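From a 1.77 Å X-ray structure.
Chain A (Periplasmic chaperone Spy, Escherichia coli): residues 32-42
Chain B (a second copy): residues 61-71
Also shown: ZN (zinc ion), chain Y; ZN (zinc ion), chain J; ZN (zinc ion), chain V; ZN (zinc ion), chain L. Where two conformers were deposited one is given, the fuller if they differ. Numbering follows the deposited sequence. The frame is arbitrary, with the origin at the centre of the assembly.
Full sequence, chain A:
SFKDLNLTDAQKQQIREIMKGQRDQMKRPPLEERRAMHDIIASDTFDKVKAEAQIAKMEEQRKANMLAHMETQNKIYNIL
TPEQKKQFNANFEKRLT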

ATOM      1  N   GLU A  32       2.219   9.427 -12.911  1.00 51.03           N
ATOM      2  CA  GLU A  32       3.497  10.113 -12.629  1.00 51.24           C
ATOM      3  C   GLU A  32       4.346   9.310 -11.672  1.00 45.93           C
ATOM      4  O   GLU A  32       5.556   9.197 -11.846  1.00 43.57           O
ATOM      5  CB  GLU A  32       3.301  11.502 -12.005  1.00 57.88           C
ATOM      6  CG  GLU A  32       3.120  12.625 -12.987  1.00 65.68           C
ATOM      7  CD  GLU A  32       1.692  12.787 -13.437  1.00 74.11           C
ATOM      8  OE1 GLU A  32       0.804  12.057 -12.931  1.00 75.28           O
ATOM      9  OE2 GLU A  32       1.464  13.654 -14.305  1.00 79.57           O
ATOM     10  N   GLU A  33       3.714   8.789 -10.627  1.00 45.37           N
ATOM     11  CA  GLU A  33       4.448   8.058  -9.618  1.00 43.39           C
ATOM     12  C   GLU A  33       5.011   6.770 -10.174  1.00 40.97           C
ATOM     13  O   GLU A  33       6.148   6.394  -9.866  1.00 39.02           O
ATOM     14  CB  GLU A  33       3.554   7.748  -8.427  1.00 48.53           C
ATOM     15  CG  GLU A  33       4.331   7.443  -7.163  1.00 52.62           C
ATOM     16  CD  GLU A  33       4.362   8.643  -6.203  1.00 58.50           C
ATOM     17  OE1 GLU A  33       4.720   9.757  -6.657  1.00 59.54           O
ATOM     18  OE2 GLU A  33       4.002   8.469  -5.015  1.00 62.37           O
ATOM     19  N   ARG A  34       4.224   6.080 -10.995  1.00 41.56           N
ATOM     20  CA  ARG A  34       4.738   4.905 -11.688  1.00 40.40           C
ATOM     21  C   ARG A  34       5.913   5.228 -12.596  1.00 38.89           C
ATOM     22  O   ARG A  34       6.864   4.470 -12.627  1.00 37.25           O
ATOM     23  CB  ARG A  34       3.651   4.212 -12.537  1.00 44.94           C
ATOM     24  CG  ARG A  34       2.611   3.415 -11.751  1.00 48.27           C
ATOM     25  CD  ARG A  34       3.220   2.213 -11.029  1.00 48.63           C
ATOM     26  NE  ARG A  34       3.430   1.040 -11.892  1.00 49.61           N
ATOM     27  CZ  ARG A  34       4.163  -0.008 -11.513  1.00 50.10           C
ATOM     28  NH1 ARG A  34       4.737  -0.012 -10.311  1.00 48.81           N
ATOM     29  NH2 ARG A  34       4.329  -1.047 -12.329  1.00 53.22           N
ATOM     30  N   ARG A  35       5.844   6.303 -13.375  1.00 40.04           N
ATOM     31  CA  ARG A  35       6.962   6.623 -14.274  1.00 39.18           C
ATOM     32  C   ARG A  35       8.229   6.946 -13.459  1.00 36.86           C
ATOM     33  O   ARG A  35       9.328   6.587 -13.851  1.00 35.18           O
ATOM     34  CB  ARG A  35       6.624   7.784 -15.216  1.00 45.60           C
ATOM     35  CG  ARG A  35       5.443   7.489 -16.163  1.00 53.92           C
ATOM     36  CD  ARG A  35       5.303   8.524 -17.300  1.00 61.42           C
ATOM     37  NE  ARG A  35       5.023   9.881 -16.815  1.00 63.02           N
ATOM     38  CZ  ARG A  35       3.809  10.419 -16.725  1.00 64.00           C
ATOM     39  NH1 ARG A  35       3.658  11.660 -16.275  1.00 67.24           N
ATOM     40  NH2 ARG A  35       2.741   9.727 -17.077  1.00 62.99           N
ATOM     41  N   ALA A  36       8.077   7.590 -12.311  1.00 37.13           N
ATOM     42  CA  ALA A  36       9.247   7.817 -11.450  1.00 35.80           C
ATOM     43  C   ALA A  36       9.807   6.506 -10.915  1.00 34.19           C
ATOM     44  O   ALA A  36      11.020   6.306 -10.889  1.00 32.40           O
ATOM     45  CB  ALA A  36       8.891   8.728 -10.282  1.00 37.10           C
ATOM     46  N   MET A  37       8.939   5.602 -10.470  1.00 34.39           N
ATOM     47  CA  MET A  37       9.425   4.297 -10.048  1.00 33.52           C
ATOM     48  C   MET A  37      10.128   3.576 -11.201  1.00 32.45           C
ATOM     49  O   MET A  37      11.171   2.947 -10.994  1.00 31.29           O
ATOM     50  CB  MET A  37       8.296   3.419  -9.490  1.00 35.20           C
ATOM     51  CG  MET A  37       7.784   3.858  -8.135  1.00 36.66           C
ATOM     52  SD  MET A  37       6.434   2.783  -7.577  1.00 49.88           S
ATOM     53  CE  MET A  37       7.231   1.173  -7.764  1.00 42.67           C
ATOM     54  N   HIS A  38       9.596   3.708 -12.406  1.00 33.32           N
ATOM     55  CA  HIS A  38      10.149   3.007 -13.551  1.00 33.75           C
ATOM     56  C   HIS A  38      11.571   3.484 -13.778  1.00 33.19           C
ATOM     57  O   HIS A  38      12.458   2.667 -14.078  1.00 33.26           O
ATOM     58  CB  HIS A  38       9.315   3.236 -14.805  1.00 36.72           C
ATOM     59  CG  HIS A  38       9.545   2.216 -15.885  1.00 36.67           C
ATOM     60  ND1 HIS A  38       8.791   2.153 -17.030  1.00 39.28           N
ATOM     61  CD2 HIS A  38      10.491   1.255 -16.008  1.00 36.11           C
ATOM     62  CE1 HIS A  38       9.201   1.147 -17.781  1.00 41.95           C
ATOM     63  NE2 HIS A  38      10.260   0.606 -17.198  1.00 38.69           N
ATOM     64  N   ASP A  39      11.778   4.799 -13.692  1.00 34.15           N
ATOM     65  CA  ASP A  39      13.120   5.385 -13.939  1.00 36.21           C
ATOM     66  C   ASP A  39      14.146   4.879 -12.929  1.00 36.27           C
ATOM     67  O   ASP A  39      15.321   4.730 -13.254  1.00 38.11           O
ATOM     68  CB  ASP A  39      13.094   6.923 -13.882  1.00 38.43           C
ATOM     69  CG  ASP A  39      12.534   7.559 -15.150  1.00 42.94           C
ATOM     70  OD1 ASP A  39      12.321   6.846 -16.149  1.00 42.45           O
ATOM     71  OD2 ASP A  39      12.303   8.789 -15.150  1.00 48.05           O
ATOM     72  N   ILE A  40      13.701   4.606 -11.713  1.00 33.96           N
ATOM     73  CA  ILE A  40      14.581   4.075 -10.687  1.00 33.30           C
ATOM     74  C   ILE A  40      14.892   2.622 -10.912  1.00 31.79           C
ATOM     75  O   ILE A  40      16.016   2.149 -10.701  1.00 32.03           O
ATOM     76  CB  ILE A  40      13.939   4.275  -9.322  1.00 36.50           C
ATOM     77  CG1 ILE A  40      13.973   5.761  -9.000  1.00 38.72           C
ATOM     78  CG2 ILE A  40      14.646   3.471  -8.181  1.00 33.54           C
ATOM     79  CD1 ILE A  40      12.860   6.174  -8.119  1.00 42.74           C
ATOM     80  N   ILE A  41      13.888   1.899 -11.355  1.00 30.42           N
ATOM     81  CA  ILE A  41      14.003   0.463 -11.464  1.00 30.10           C
ATOM     82  C   ILE A  41      14.773   0.054 -12.731  1.00 32.67           C
ATOM     83  O   ILE A  41      15.613  -0.824 -12.643  1.00 35.24           O
ATOM     84  CB  ILE A  41      12.625  -0.216 -11.459  1.00 32.12           C
ATOM     85  CG1 ILE A  41      12.079  -0.246 -10.035  1.00 33.79           C
ATOM     86  CG2 ILE A  41      12.730  -1.641 -12.000  1.00 34.10           C
ATOM     87  CD1 ILE A  41      10.636  -0.685  -9.944  1.00 36.47           C
ATOM     88  N   ALA A  42      14.521   0.705 -13.863  1.00 29.63           N
ATOM     89  CA  ALA A  42      15.122   0.301 -15.116  1.00 32.30           C
ATOM     90  C   ALA A  42      16.427   1.048 -15.338  1.00 36.74           C
ATOM     91  O   ALA A  42      16.533   1.845 -16.253  1.00 38.33           O
ATOM     92  CB  ALA A  42      14.208   0.578 -16.262  1.00 34.09           C
TER
ATOM     93  N   GLN B  61       7.445   2.749   7.652  1.00 32.17           N
ATOM     94  CA  GLN B  61       7.411   1.396   7.153  1.00 35.49           C
ATOM     95  C   GLN B  61       7.290   1.405   5.649  1.00 32.42           C
ATOM     96  O   GLN B  61       7.890   0.572   4.970  1.00 33.16           O
ATOM     97  CB  GLN B  61       6.250   0.601   7.772  1.00 42.05           C
ATOM     98  CG  GLN B  61       6.500  -0.880   7.720  1.00 51.25           C
ATOM     99  CD  GLN B  61       7.602  -1.301   8.676  1.00 58.88           C
ATOM    100  OE1 GLN B  61       8.703  -1.697   8.261  1.00 60.91           O
ATOM    101  NE2 GLN B  61       7.315  -1.204   9.970  1.00 62.96           N
ATOM    102  N   ARG B  62       6.476   2.317   5.125  1.00 31.20           N
ATOM    103  CA  ARG B  62       6.338   2.428   3.689  1.00 29.49           C
ATOM    104  C   ARG B  62       7.703   2.727   3.033  1.00 28.08           C
ATOM    105  O   ARG B  62       8.026   2.167   2.002  1.00 29.14           O
ATOM    106  CB  ARG B  62       5.330   3.505   3.328  1.00 31.37           C
ATOM    107  CG  ARG B  62       5.173   3.769   1.832  1.00 34.69           C
ATOM    108  CD  ARG B  62       4.073   4.797   1.538  1.00 38.52           C
ATOM    109  NE  ARG B  62       3.951   5.041   0.098  1.00 43.02           N
ATOM    110  CZ  ARG B  62       4.743   5.866  -0.585  1.00 48.81           C
ATOM    111  NH1 ARG B  62       5.705   6.528   0.035  1.00 48.40           N
ATOM    112  NH2 ARG B  62       4.575   6.044  -1.891  1.00 53.83           N
ATOM    113  N   LYS B  63       8.514   3.583   3.643  0.63 25.58           N
ATOM    114  CA  LYS B  63       9.778   3.882   3.036  0.63 25.13           C
ATOM    115  C   LYS B  63      10.665   2.641   3.036  0.63 26.84           C
ATOM    116  O   LYS B  63      11.346   2.348   2.031  0.63 27.08           O
ATOM    117  CB  LYS B  63      10.453   5.053   3.761  0.63 26.09           C
ATOM    118  CG  LYS B  63      11.814   5.345   3.277  0.63 26.87           C
ATOM    119  CD  LYS B  63      12.506   6.394   4.139  0.63 29.00           C
ATOM    120  CE  LYS B  63      13.943   6.530   3.794  0.63 33.01           C
ATOM    121  NZ  LYS B  63      14.726   7.217   4.866  0.63 37.89           N
ATOM    122  N   ALA B  64      10.670   1.896   4.136  1.00 28.78           N
ATOM    123  CA  ALA B  64      11.444   0.665   4.191  1.00 32.12           C
ATOM    124  C   ALA B  64      10.962  -0.316   3.124  1.00 31.45           C
ATOM    125  O   ALA B  64      11.766  -0.918   2.412  1.00 31.51           O
ATOM    126  CB  ALA B  64      11.343   0.031   5.545  1.00 36.24           C
ATOM    127  N   ASN B  65       9.647  -0.465   3.023  1.00 29.84           N
ATOM    128  CA  ASN B  65       9.075  -1.458   2.126  1.00 32.93           C
ATOM    129  C   ASN B  65       9.314  -1.096   0.678  1.00 29.88           C
ATOM    130  O   ASN B  65       9.665  -1.946  -0.126  1.00 30.31           O
ATOM    131  CB  ASN B  65       7.584  -1.615   2.386  1.00 36.59           C
ATOM    132  CG  ASN B  65       7.297  -2.339   3.678  1.00 42.19           C
ATOM    133  OD1 ASN B  65       8.155  -3.044   4.218  1.00 44.34           O
ATOM    134  ND2 ASN B  65       6.083  -2.198   4.169  1.00 44.03           N
ATOM    135  N   MET B  66       9.085   0.167   0.338  0.57 27.60           N
ATOM    136  CA  MET B  66       9.316   0.640  -1.020  0.57 27.21           C
ATOM    137  C   MET B  66      10.777   0.541  -1.410  0.57 24.61           C
ATOM    138  O   MET B  66      11.066   0.087  -2.515  0.57 27.26           O
ATOM    139  CB  MET B  66       8.839   2.079  -1.188  0.57 25.36           C
ATOM    140  CG  MET B  66       7.338   2.256  -1.258  0.57 24.95           C
ATOM    141  SD  MET B  66       6.541   1.362  -2.591  0.57 33.18           S
ATOM    142  CE  MET B  66       7.720   1.402  -3.905  0.57 34.64           C
ATOM    143  N   LEU B  67      11.707   0.926  -0.529  1.00 27.53           N
ATOM    144  CA  LEU B  67      13.109   0.839  -0.887  1.00 26.31           C
ATOM    145  C   LEU B  67      13.497  -0.606  -1.168  1.00 29.42           C
ATOM    146  O   LEU B  67      14.295  -0.886  -2.067  1.00 29.68           O
ATOM    147  CB  LEU B  67      14.017   1.396   0.222  1.00 29.07           C
ATOM    148  CG  LEU B  67      14.057   2.905   0.401  1.00 28.71           C
ATOM    149  CD1 LEU B  67      14.888   3.320   1.659  1.00 34.50           C
ATOM    150  CD2 LEU B  67      14.748   3.436  -0.906  1.00 32.77           C
ATOM    151  N   ALA B  68      12.987  -1.532  -0.377  1.00 30.39           N
ATOM    152  CA  ALA B  68      13.384  -2.937  -0.563  1.00 33.83           C
ATOM    153  C   ALA B  68      12.811  -3.432  -1.881  1.00 33.16           C
ATOM    154  O   ALA B  68      13.483  -4.121  -2.646  1.00 33.83           O
ATOM    155  CB  ALA B  68      12.903  -3.790   0.569  1.00 37.73           C
ATOM    156  N   HIS B  69      11.572  -3.042  -2.163  1.00 30.87           N
ATOM    157  CA  HIS B  69      10.880  -3.494  -3.380  1.00 32.67           C
ATOM    158  C   HIS B  69      11.566  -2.950  -4.624  1.00 31.57           C
ATOM    159  O   HIS B  69      11.839  -3.692  -5.572  1.00 33.83           O
ATOM    160  CB  HIS B  69       9.419  -3.040  -3.389  1.00 32.66           C
ATOM    161  CG  HIS B  69       8.640  -3.522  -4.581  1.00 36.46           C
ATOM    162  ND1 HIS B  69       8.284  -4.846  -4.753  1.00 42.27           N
ATOM    163  CD2 HIS B  69       8.148  -2.862  -5.660  1.00 35.32           C
ATOM    164  CE1 HIS B  69       7.601  -4.976  -5.878  1.00 43.10           C
ATOM    165  NE2 HIS B  69       7.501  -3.787  -6.447  1.00 38.48           N
ATOM    166  N   MET B  70      11.854  -1.653  -4.638  1.00 28.91           N
ATOM    167  CA  MET B  70      12.532  -1.093  -5.818  1.00 28.09           C
ATOM    168  C   MET B  70      13.919  -1.649  -5.951  1.00 28.65           C
ATOM    169  O   MET B  70      14.353  -1.862  -7.084  1.00 29.04           O
ATOM    170  CB  MET B  70      12.548   0.442  -5.797  1.00 26.79           C
ATOM    171  CG  MET B  70      11.081   1.014  -5.898  1.00 25.11           C
ATOM    172  SD  MET B  70      11.101   2.786  -6.285  1.00 39.84           S
ATOM    173  CE  MET B  70      11.309   3.333  -4.656  1.00 33.12           C
ATOM    174  N   GLU B  71      14.616  -1.910  -4.832  1.00 29.77           N
ATOM    175  CA  GLU B  71      15.974  -2.399  -4.961  1.00 33.21           C
ATOM    176  C   GLU B  71      15.930  -3.785  -5.548  1.00 34.53           C
ATOM    177  O   GLU B  71      16.740  -4.109  -6.410  1.00 36.46           O
ATOM    178  CB  GLU B  71      16.743  -2.428  -3.643  1.00 34.65           C
ATOM    179  CG  GLU B  71      18.177  -2.935  -3.848  1.00 40.17           C
ATOM    180  CD  GLU B  71      19.152  -2.601  -2.727  1.00 46.39           C
ATOM    181  OE1 GLU B  71      18.749  -2.069  -1.687  1.00 47.00           O
ATOM    182  OE2 GLU B  71      20.362  -2.885  -2.891  1.00 51.43           O
TER
HETATM  183 ZN    ZN Y 209       8.867  -6.517  -3.397  1.00109.00          ZN
HETATM  184 ZN    ZN J 208       6.878   3.137 -17.486  1.00 28.13          ZN
HETATM  185 ZN    ZN V 206       6.591  -3.583  -8.123  0.60 34.41          ZN
HETATM  186 ZN    ZN L 210      12.006   7.676 -17.842  0.66 33.66          ZN
HETATM  187  O   HOH W   1       3.343   5.665  -4.725  1.00 58.86           O

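Two helices from two copies of the periplasmic chaperone Spy pack here, residues 32-41 of chain A and 61-71 of chain B. Their N-to-C directions differ by 52°, and their axes come no closer than 10.4 Å. Side chains make most of the contact. No direct hydrogen bond crosses between the stretches. The contact is small, burying 283 Å² over both sides, and it is mostly apolar.

Gln61(B) opens the stretch but lies out of reach of the chain A stretch. Arg62(B) makes the first contact. Its CA-to-CB bond points toward the chain A stretch, and its chi1, chi2 and chi3 are all t. The extended chain carries the guanidinium outward to meet an acid. NH2 of Arg62(B) lies 4.0 Å from OE2 of Glu33(A), a long salt bridge. A water to one side bridges the pair. It donates a hydrogen bond to OE2 of Glu33(A) at 2.9 Å and accepts a weak one from NH2 of Arg62(B) at 3.1 Å. Glu33(A) also points its CA-to-CB bond toward the chain B stretch. Both residues are partly exposed, which suits a charged pair with a water beside it. NH1 of Arg62(B) is hydrogen-bonded elsewhere in the structure.

Lys63(B), Ala64(B) and Asn65(B) are out of reach. One helical turn after Arg62(B), Met66(B) starts the apolar part. Its CA-to-CB bond points sideways, but with chi1 and chi2 both m its end comes nearer. The methyl CE of Met66(B) lies 3.9 Å from CE of Met37(A). Met37(A) also starts sideways and brings its end closer. Methionine suits this place because its long, unbranched chain can reach across while remaining apolar.

Leu67(B) and Ala68(B) do not take part. His69(B) comes no nearer than 4.6 Å with its side chain, although the chain A stretch covers 16 Å² of the residue. Its ring binds two zinc ions: ND1 of His69(B) is 2.2 Å from ZN of chain Y, and NE2 of His69(B) is 1.9 Å from ZN of chain V.

Met70(B) is the centre of the contact. The chain A stretch covers 95 Å² of it, the largest share of any residue here. Its CA-to-CB bond points toward the chain A stretch, and the residue is buried. SD of Met70(B) sits 3.9 Å from CG of Met37(A) and 4.1 Å from CG2 of Ile40(A). Nearer the backbone, CB of Met70(B) is 4.3 Å from CG1 of Ile41(A), and O of Met70(B) is 4.1 Å from that same CG1 of Ile41(A). The backbones draw together here, with CA of Met70(B) 6.0 Å from CA of Ile41(A). Met37(A), Ile40(A) and Ile41(A) are all buried, and their apolar side chains suit the thioether of Met70(B). Ile40(A) points its CA-to-CB bond toward the chain B stretch, whereas that of Ile41(A) points sideways and its end comes nearer.

Glu71(B) closes the stretch. Its CA-to-CB bond points away, and the chain A stretch covers none of it.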